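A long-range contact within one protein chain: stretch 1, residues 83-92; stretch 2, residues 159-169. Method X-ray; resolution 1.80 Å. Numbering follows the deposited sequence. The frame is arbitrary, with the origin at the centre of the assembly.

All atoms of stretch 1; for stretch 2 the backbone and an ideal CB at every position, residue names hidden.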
ATOM      1  N   ALA A  83      -4.658  -8.306   1.521  1.00 29.22           N
ATOM      2  CA  ALA A  83      -3.946  -7.284   0.749  1.00 30.85           C
ATOM      3  C   ALA A  83      -4.723  -6.901  -0.517  1.00 32.33           C
ATOM      4  O   ALA A  83      -4.850  -5.729  -0.850  1.00 29.89           O
ATOM      5  CB  ALA A  83      -2.538  -7.770   0.377  1.00 30.78           C
ATOM      6  N   GLN A  84      -5.251  -7.901  -1.208  1.00 30.93           N
ATOM      7  CA  GLN A  84      -6.036  -7.635  -2.409  1.00 33.93           C
ATOM      8  C   GLN A  84      -7.306  -6.842  -2.065  1.00 34.38           C
ATOM      9  O   GLN A  84      -7.599  -5.828  -2.710  1.00 36.59           O
ATOM     10  CB  GLN A  84      -6.364  -8.942  -3.141  1.00 31.41           C
ATOM     11  CG  GLN A  84      -5.150  -9.705  -3.623  1.00 37.31           C
ATOM     12  CD  GLN A  84      -5.500 -11.062  -4.200  1.00 44.73           C
ATOM     13  OE1 GLN A  84      -6.571 -11.244  -4.767  1.00 46.30           O
ATOM     14  NE2 GLN A  84      -4.591 -12.022  -4.055  1.00 42.27           N
HETATM   15  N   MSE A  85      -8.043  -7.262  -1.031  1.00 31.71           N
HETATM   16  CA  MSE A  85      -9.249  -6.532  -0.641  1.00 32.72           C
HETATM   17  C   MSE A  85      -8.949  -5.088  -0.271  1.00 35.51           C
HETATM   18  O   MSE A  85      -9.690  -4.179  -0.668  1.00 31.68           O
HETATM   19  CB  MSE A  85      -9.983  -7.202   0.543  1.00 31.91           C
HETATM   20  CG  MSE A  85     -11.189  -6.405   1.102  1.00 38.06           C
HETATM   21 SE   MSE A  85     -10.880  -5.109   2.363  1.00 40.22          SE
HETATM   22  CE  MSE A  85     -10.363  -6.093   3.773  1.00 64.06           C
HETATM   23  N   MSE A  86      -7.903  -4.866   0.524  1.00 30.08           N
HETATM   24  CA  MSE A  86      -7.667  -3.519   1.032  1.00 29.73           C
HETATM   25  C   MSE A  86      -7.279  -2.603  -0.115  1.00 27.33           C
HETATM   26  O   MSE A  86      -7.710  -1.443  -0.154  1.00 31.54           O
HETATM   27  CB  MSE A  86      -6.554  -3.491   2.098  1.00 31.73           C
HETATM   28  CG  MSE A  86      -6.899  -4.167   3.426  1.00 36.77           C
HETATM   29 SE   MSE A  86      -5.395  -4.370   4.488  1.00 34.14          SE
HETATM   30  CE  MSE A  86      -4.218  -3.583   3.574  1.00 19.81           C
ATOM     31  N   THR A  87      -6.446  -3.122  -1.016  1.00 30.12           N
ATOM     32  CA  THR A  87      -5.923  -2.316  -2.125  1.00 31.92           C
ATOM     33  C   THR A  87      -7.107  -1.876  -2.981  1.00 36.02           C
ATOM     34  O   THR A  87      -7.266  -0.691  -3.286  1.00 30.36           O
ATOM     35  CB  THR A  87      -4.895  -3.102  -2.956  1.00 34.52           C
ATOM     36  OG1 THR A  87      -3.791  -3.443  -2.114  1.00 32.26           O
ATOM     37  CG2 THR A  87      -4.359  -2.270  -4.138  1.00 30.54           C
ATOM     38  N   HIS A  88      -7.966  -2.826  -3.332  1.00 30.79           N
ATOM     39  CA  HIS A  88      -9.169  -2.466  -4.099  1.00 38.51           C
ATOM     40  C   HIS A  88     -10.146  -1.541  -3.366  1.00 36.33           C
ATOM     41  O   HIS A  88     -10.656  -0.566  -3.946  1.00 33.01           O
ATOM     42  CB  HIS A  88      -9.863  -3.722  -4.647  1.00 43.40           C
ATOM     43  CG  HIS A  88      -9.140  -4.334  -5.808  1.00 59.53           C
ATOM     44  ND1 HIS A  88      -9.096  -3.740  -7.054  1.00 67.79           N
ATOM     45  CD2 HIS A  88      -8.417  -5.475  -5.912  1.00 62.20           C
ATOM     46  CE1 HIS A  88      -8.384  -4.492  -7.875  1.00 63.80           C
ATOM     47  NE2 HIS A  88      -7.962  -5.552  -7.208  1.00 61.16           N
ATOM     48  N   GLN A  89     -10.409  -1.809  -2.088  1.00 31.49           N
ATOM     49  CA  GLN A  89     -11.365  -0.980  -1.388  1.00 34.46           C
ATOM     50  C   GLN A  89     -10.869   0.459  -1.199  1.00 35.38           C
ATOM     51  O   GLN A  89     -11.637   1.399  -1.359  1.00 32.35           O
ATOM     52  CB  GLN A  89     -11.784  -1.644  -0.070  1.00 35.77           C
ATOM     53  CG  GLN A  89     -12.837  -0.928   0.694  1.00 52.44           C
ATOM     54  CD  GLN A  89     -13.337  -1.763   1.868  1.00 61.63           C
ATOM     55  OE1 GLN A  89     -13.181  -2.991   1.881  1.00 61.63           O
ATOM     56  NE2 GLN A  89     -13.931  -1.099   2.860  1.00 60.27           N
ATOM     57  N   THR A  90      -9.591   0.645  -0.864  1.00 29.58           N
ATOM     58  CA  THR A  90      -9.067   2.006  -0.720  1.00 30.56           C
ATOM     59  C   THR A  90      -8.927   2.717  -2.087  1.00 27.04           C
ATOM     60  O   THR A  90      -9.179   3.920  -2.175  1.00 33.35           O
ATOM     61  CB  THR A  90      -7.698   2.056   0.080  1.00 27.39           C
ATOM     62  OG1 THR A  90      -6.722   1.212  -0.559  1.00 28.02           O
ATOM     63  CG2 THR A  90      -7.894   1.598   1.537  1.00 27.23           C
HETATM   64  N   MSE A  91      -8.555   1.983  -3.140  1.00 28.94           N
HETATM   65  CA  MSE A  91      -8.540   2.552  -4.506  1.00 29.78           C
HETATM   66  C   MSE A  91      -9.951   3.031  -4.868  1.00 31.75           C
HETATM   67  O   MSE A  91     -10.154   4.151  -5.351  1.00 29.70           O
HETATM   68  CB  MSE A  91      -7.988   1.533  -5.547  1.00 33.29           C
HETATM   69  CG  MSE A  91      -8.046   1.971  -7.051  1.00 41.56           C
HETATM   70 SE   MSE A  91      -6.850   1.127  -8.171  1.00 31.74          SE
HETATM   71  CE  MSE A  91      -6.433  -0.201  -7.025  1.00 28.04           C
ATOM     72  N   GLN A  92     -10.938   2.204  -4.569  1.00 31.07           N
ATOM     73  CA  GLN A  92     -12.326   2.583  -4.847  1.00 34.01           C
ATOM     74  C   GLN A  92     -12.732   3.855  -4.101  1.00 34.51           C
ATOM     75  O   GLN A  92     -13.297   4.762  -4.693  1.00 35.20           O
ATOM     76  CB  GLN A  92     -13.294   1.453  -4.520  1.00 39.26           C
ATOM     77  CG  GLN A  92     -14.745   1.843  -4.822  1.00 56.26           C
ATOM     78  CD  GLN A  92     -15.754   0.770  -4.462  1.00 75.11           C
ATOM     79  OE1 GLN A  92     -15.514  -0.074  -3.596  1.00 81.89           O
ATOM     80  NE2 GLN A  92     -16.901   0.803  -5.128  1.00 84.28           N
ATOM     81  N   UNK A 159       3.703 -12.044  -4.145  1.00 29.87           N
ATOM     82  CA  UNK A 159       3.647 -12.539  -5.509  1.00 28.47           C
ATOM     83  C   UNK A 159       2.188 -12.614  -5.971  1.00 28.53           C
ATOM     84  O   UNK A 159       1.850 -12.167  -7.065  1.00 31.91           O
ATOM     85  CB  UNK A 159       4.322 -13.908  -5.614  1.00 28.47           C
ATOM     86  N   UNK A 160       1.326 -13.169  -5.132  1.00 27.26           N
ATOM     87  CA  UNK A 160      -0.091 -13.322  -5.487  1.00 32.19           C
ATOM     88  C   UNK A 160      -0.789 -11.973  -5.656  1.00 34.79           C
ATOM     89  O   UNK A 160      -1.660 -11.810  -6.513  1.00 26.96           O
ATOM     90  CB  UNK A 160      -0.814 -14.145  -4.419  1.00 32.19           C
ATOM     91  N   UNK A 161      -0.407 -11.002  -4.837  1.00 29.40           N
ATOM     92  CA  UNK A 161      -1.011  -9.680  -4.928  1.00 30.53           C
ATOM     93  C   UNK A 161      -0.709  -9.084  -6.290  1.00 30.51           C
ATOM     94  O   UNK A 161      -1.601  -8.591  -6.984  1.00 30.56           O
ATOM     95  CB  UNK A 161      -0.505  -8.765  -3.812  1.00 30.53           C
ATOM     96  N   UNK A 162       0.563  -9.131  -6.680  1.00 29.28           N
ATOM     97  CA  UNK A 162       0.970  -8.547  -7.936  1.00 31.20           C
ATOM     98  C   UNK A 162       0.301  -9.270  -9.089  1.00 36.65           C
ATOM     99  O   UNK A 162      -0.129  -8.643 -10.058  1.00 36.89           O
ATOM    100  CB  UNK A 162       2.492  -8.588  -8.083  1.00 31.20           C
ATOM    101  N   UNK A 163       0.220 -10.596  -8.996  1.00 33.42           N
ATOM    102  CA  UNK A 163      -0.415 -11.349 -10.070  1.00 37.27           C
ATOM    103  C   UNK A 163      -1.889 -10.962 -10.198  1.00 35.62           C
ATOM    104  O   UNK A 163      -2.403 -10.804 -11.310  1.00 35.46           O
ATOM    105  CB  UNK A 163      -0.278 -12.853  -9.822  1.00 37.27           C
ATOM    106  N   UNK A 164      -2.571 -10.794  -9.067  1.00 31.06           N
ATOM    107  CA  UNK A 164      -3.992 -10.437  -9.117  1.00 35.08           C
ATOM    108  C   UNK A 164      -4.215  -9.030  -9.687  1.00 40.47           C
ATOM    109  O   UNK A 164      -5.172  -8.791 -10.421  1.00 38.27           O
ATOM    110  CB  UNK A 164      -4.602 -10.530  -7.717  1.00 35.08           C
ATOM    111  N   UNK A 165      -3.338  -8.095  -9.342  1.00 40.54           N
ATOM    112  CA  UNK A 165      -3.449  -6.730  -9.850  1.00 40.82           C
ATOM    113  C   UNK A 165      -3.156  -6.611 -11.345  1.00 40.39           C
ATOM    114  O   UNK A 165      -3.642  -5.685 -12.011  1.00 45.58           O
ATOM    115  CB  UNK A 165      -2.497  -5.817  -9.074  1.00 40.82           C
ATOM    116  N   UNK A 166      -2.389  -7.548 -11.888  1.00 36.20           N
ATOM    117  CA  UNK A 166      -2.002  -7.486 -13.288  1.00 41.16           C
ATOM    118  C   UNK A 166      -3.198  -7.740 -14.216  1.00 37.19           C
ATOM    119  O   UNK A 166      -3.140  -7.439 -15.395  1.00 41.27           O
ATOM    120  CB  UNK A 166      -0.892  -8.501 -13.568  1.00 41.16           C
ATOM    121  N   UNK A 167      -4.252  -8.327 -13.668  1.00 38.46           N
ATOM    122  CA  UNK A 167      -5.479  -8.591 -14.403  1.00 44.35           C
ATOM    123  C   UNK A 167      -6.139  -7.284 -14.884  1.00 45.69           C
ATOM    124  O   UNK A 167      -6.764  -7.256 -15.941  1.00 46.46           O
ATOM    125  CB  UNK A 167      -6.450  -9.384 -13.527  1.00 44.35           C
ATOM    126  N   UNK A 168      -5.991  -6.217 -14.098  1.00 41.06           N
ATOM    127  CA  UNK A 168      -6.535  -4.895 -14.435  1.00 40.62           C
ATOM    128  C   UNK A 168      -6.052  -4.425 -15.797  1.00 37.24           C
ATOM    129  O   UNK A 168      -4.957  -4.782 -16.222  1.00 38.65           O
ATOM    130  CB  UNK A 168      -6.148  -3.870 -13.367  1.00 40.62           C
ATOM    131  N   UNK A 169      -6.851  -3.599 -16.475  1.00 37.18           N
ATOM    132  CA  UNK A 169      -6.434  -3.011 -17.735  1.00 38.19           C
ATOM    133  C   UNK A 169      -5.309  -2.035 -17.523  1.00 33.38           C
ATOM    134  O   UNK A 169      -4.399  -1.946 -18.333  1.00 37.26           O
ATOM    135  CB  UNK A 169      -7.610  -2.318 -18.426  1.00 38.19           C
TER

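Stretch 1 is helical throughout and offers Ala83, Gln84, Thr87, His88 and Met91 to its partner. Stretch 2 starts as a helix, its axis 43° from that of the first and 10.2 Å away at closest approach.

Position 159 has helical angles and nothing of stretch 1 near its ideal CB; any helix-tolerant residue would do, a polar one readily. It is Arg159.

At 160 CA-to-CB points sideways, and the ideal CB lies 4.3 Å from Gln84 NE2. Small or polar residues suit this margin. Asp160 is found, and its carboxylate makes no contact with Gln84; its OD1 forms a long salt bridge with Arg159 NH1, 3.7 Å.

Position 161 is the closest in register, its CA lying nearest that of Gln84. The CB points sideways, but the ideal CB is 4.8 Å from Ala83 CB and 4.7 Å from Gln84 CG, so a branched or flexible apolar chain could reach them. Leu161, with chi1 t and chi2 p, does so: CD2 lies 4.0 Å from Ala83 CB, and CD1 lies 3.8 Å from Gln84 CG.

Positions 162 and 163 have no stretch 1 atom near their ideal CB atoms, and neither is constrained by this contact; they are Ala162 and Leu163, the latter's end leading away.

At 164 CA-to-CB points toward stretch 1, with Gln84 OE1 only 3.6 Å from the ideal CB. Space is short, favouring glycine, alanine or serine. Ser164 fits: its OG packs 3.4 Å from Gln84 CD while donating a hydrogen bond to its own helix, to Leu161 O at 2.8 Å, so the hydroxyl is satisfied without a partner across the contact.

Position 165 points sideways with nothing near its CB, yet Thr87 and His88 lie within reach of a longer apolar chain such as leucine or methionine. Leu165 places CD2 3.7 Å from His88 NE2 and 4.2 Å from Thr87 CG2, packing against both residues.

A type I turn runs from 165 to 168. Its middle positions, 166 and 167, lack a partner in stretch 1 and accept many residues; they are Lys166 and Val167.

At 168 the backbone is extended (psi 152°) and CB points toward stretch 1 from a distance, so a long chain is needed to touch it. Arg168 spans the gap: CD lies 4.2 Å from His88 CE1, and NH1 lies 3.9 Å from SE of selenomethionine Met91.

Position 169 is out of reach of stretch 1, which sets no preference there; it is Ser169.

Stretch 2 (159-169) RDLALSLKVRS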
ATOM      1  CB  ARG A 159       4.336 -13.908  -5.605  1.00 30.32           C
ATOM      2  CG  ARG A 159       4.199 -14.564  -6.981  1.00 43.57           C
ATOM      3  CD  ARG A 159       4.742 -15.982  -6.983  1.00 59.39           C
ATOM      4  NE  ARG A 159       4.636 -16.589  -8.309  1.00 76.55           N
ATOM      5  CZ  ARG A 159       3.580 -17.280  -8.729  1.00 86.17           C
ATOM      6  NH1 ARG A 159       2.537 -17.459  -7.922  1.00 86.43           N
ATOM      7  NH2 ARG A 159       3.564 -17.793  -9.953  1.00 90.31           N
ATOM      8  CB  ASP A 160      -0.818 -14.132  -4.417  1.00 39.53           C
ATOM      9  CG  ASP A 160      -0.494 -15.603  -4.482  1.00 56.06           C
ATOM     10  OD1 ASP A 160       0.213 -16.019  -5.424  1.00 64.38           O
ATOM     11  OD2 ASP A 160      -0.964 -16.344  -3.593  1.00 69.95           O
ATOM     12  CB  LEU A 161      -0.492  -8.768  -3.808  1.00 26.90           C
ATOM     13  CG  LEU A 161      -0.878  -7.285  -3.831  1.00 30.67           C
ATOM     14  CD1 LEU A 161      -2.393  -7.101  -3.715  1.00 27.95           C
ATOM     15  CD2 LEU A 161      -0.181  -6.588  -2.646  1.00 30.79           C
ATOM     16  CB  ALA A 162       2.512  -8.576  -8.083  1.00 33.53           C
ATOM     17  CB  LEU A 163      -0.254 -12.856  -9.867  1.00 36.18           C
ATOM     18  CG  LEU A 163       1.177 -13.377 -10.062  1.00 43.58           C
ATOM     19  CD1 LEU A 163       1.217 -14.877  -9.853  1.00 47.81           C
ATOM     20  CD2 LEU A 163       1.737 -13.018 -11.433  1.00 44.31           C
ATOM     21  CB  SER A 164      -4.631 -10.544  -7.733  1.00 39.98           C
ATOM     22  OG  SER A 164      -4.253  -9.437  -6.929  1.00 50.02           O
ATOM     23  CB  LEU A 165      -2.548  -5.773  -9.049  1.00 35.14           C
ATOM     24  CG  LEU A 165      -2.910  -5.613  -7.569  1.00 36.15           C
ATOM     25  CD1 LEU A 165      -1.808  -4.848  -6.850  1.00 33.61           C
ATOM     26  CD2 LEU A 165      -4.292  -4.913  -7.348  1.00 40.09           C
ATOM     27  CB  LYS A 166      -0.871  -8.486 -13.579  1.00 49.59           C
ATOM     28  CG  LYS A 166       0.081  -8.053 -14.691  1.00 62.84           C
ATOM     29  CD  LYS A 166       1.386  -8.878 -14.718  1.00 65.29           C
ATOM     30  CE  LYS A 166       1.121 -10.344 -15.049  1.00 71.95           C
ATOM     31  NZ  LYS A 166       2.371 -11.101 -15.385  1.00 76.98           N
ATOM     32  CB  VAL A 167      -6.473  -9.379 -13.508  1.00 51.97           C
ATOM     33  CG1 VAL A 167      -7.827  -9.509 -14.169  1.00 56.68           C
ATOM     34  CG2 VAL A 167      -5.898 -10.757 -13.179  1.00 53.89           C
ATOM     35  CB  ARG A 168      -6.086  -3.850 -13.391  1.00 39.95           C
ATOM     36  CG  ARG A 168      -6.604  -4.045 -11.960  1.00 43.16           C
ATOM     37  CD  ARG A 168      -6.256  -2.799 -11.096  1.00 41.60           C
ATOM     38  NE  ARG A 168      -5.120  -2.097 -11.695  1.00 50.57           N
ATOM     39  CZ  ARG A 168      -5.126  -0.818 -12.054  1.00 37.83           C
ATOM     40  NH1 ARG A 168      -6.199  -0.046 -11.860  1.00 35.76           N
ATOM     41  NH2 ARG A 168      -4.052  -0.312 -12.608  1.00 38.33           N
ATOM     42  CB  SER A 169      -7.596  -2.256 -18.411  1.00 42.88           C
ATOM     43  OG  SER A 169      -8.647  -3.147 -18.699  1.00 54.85           O
TER
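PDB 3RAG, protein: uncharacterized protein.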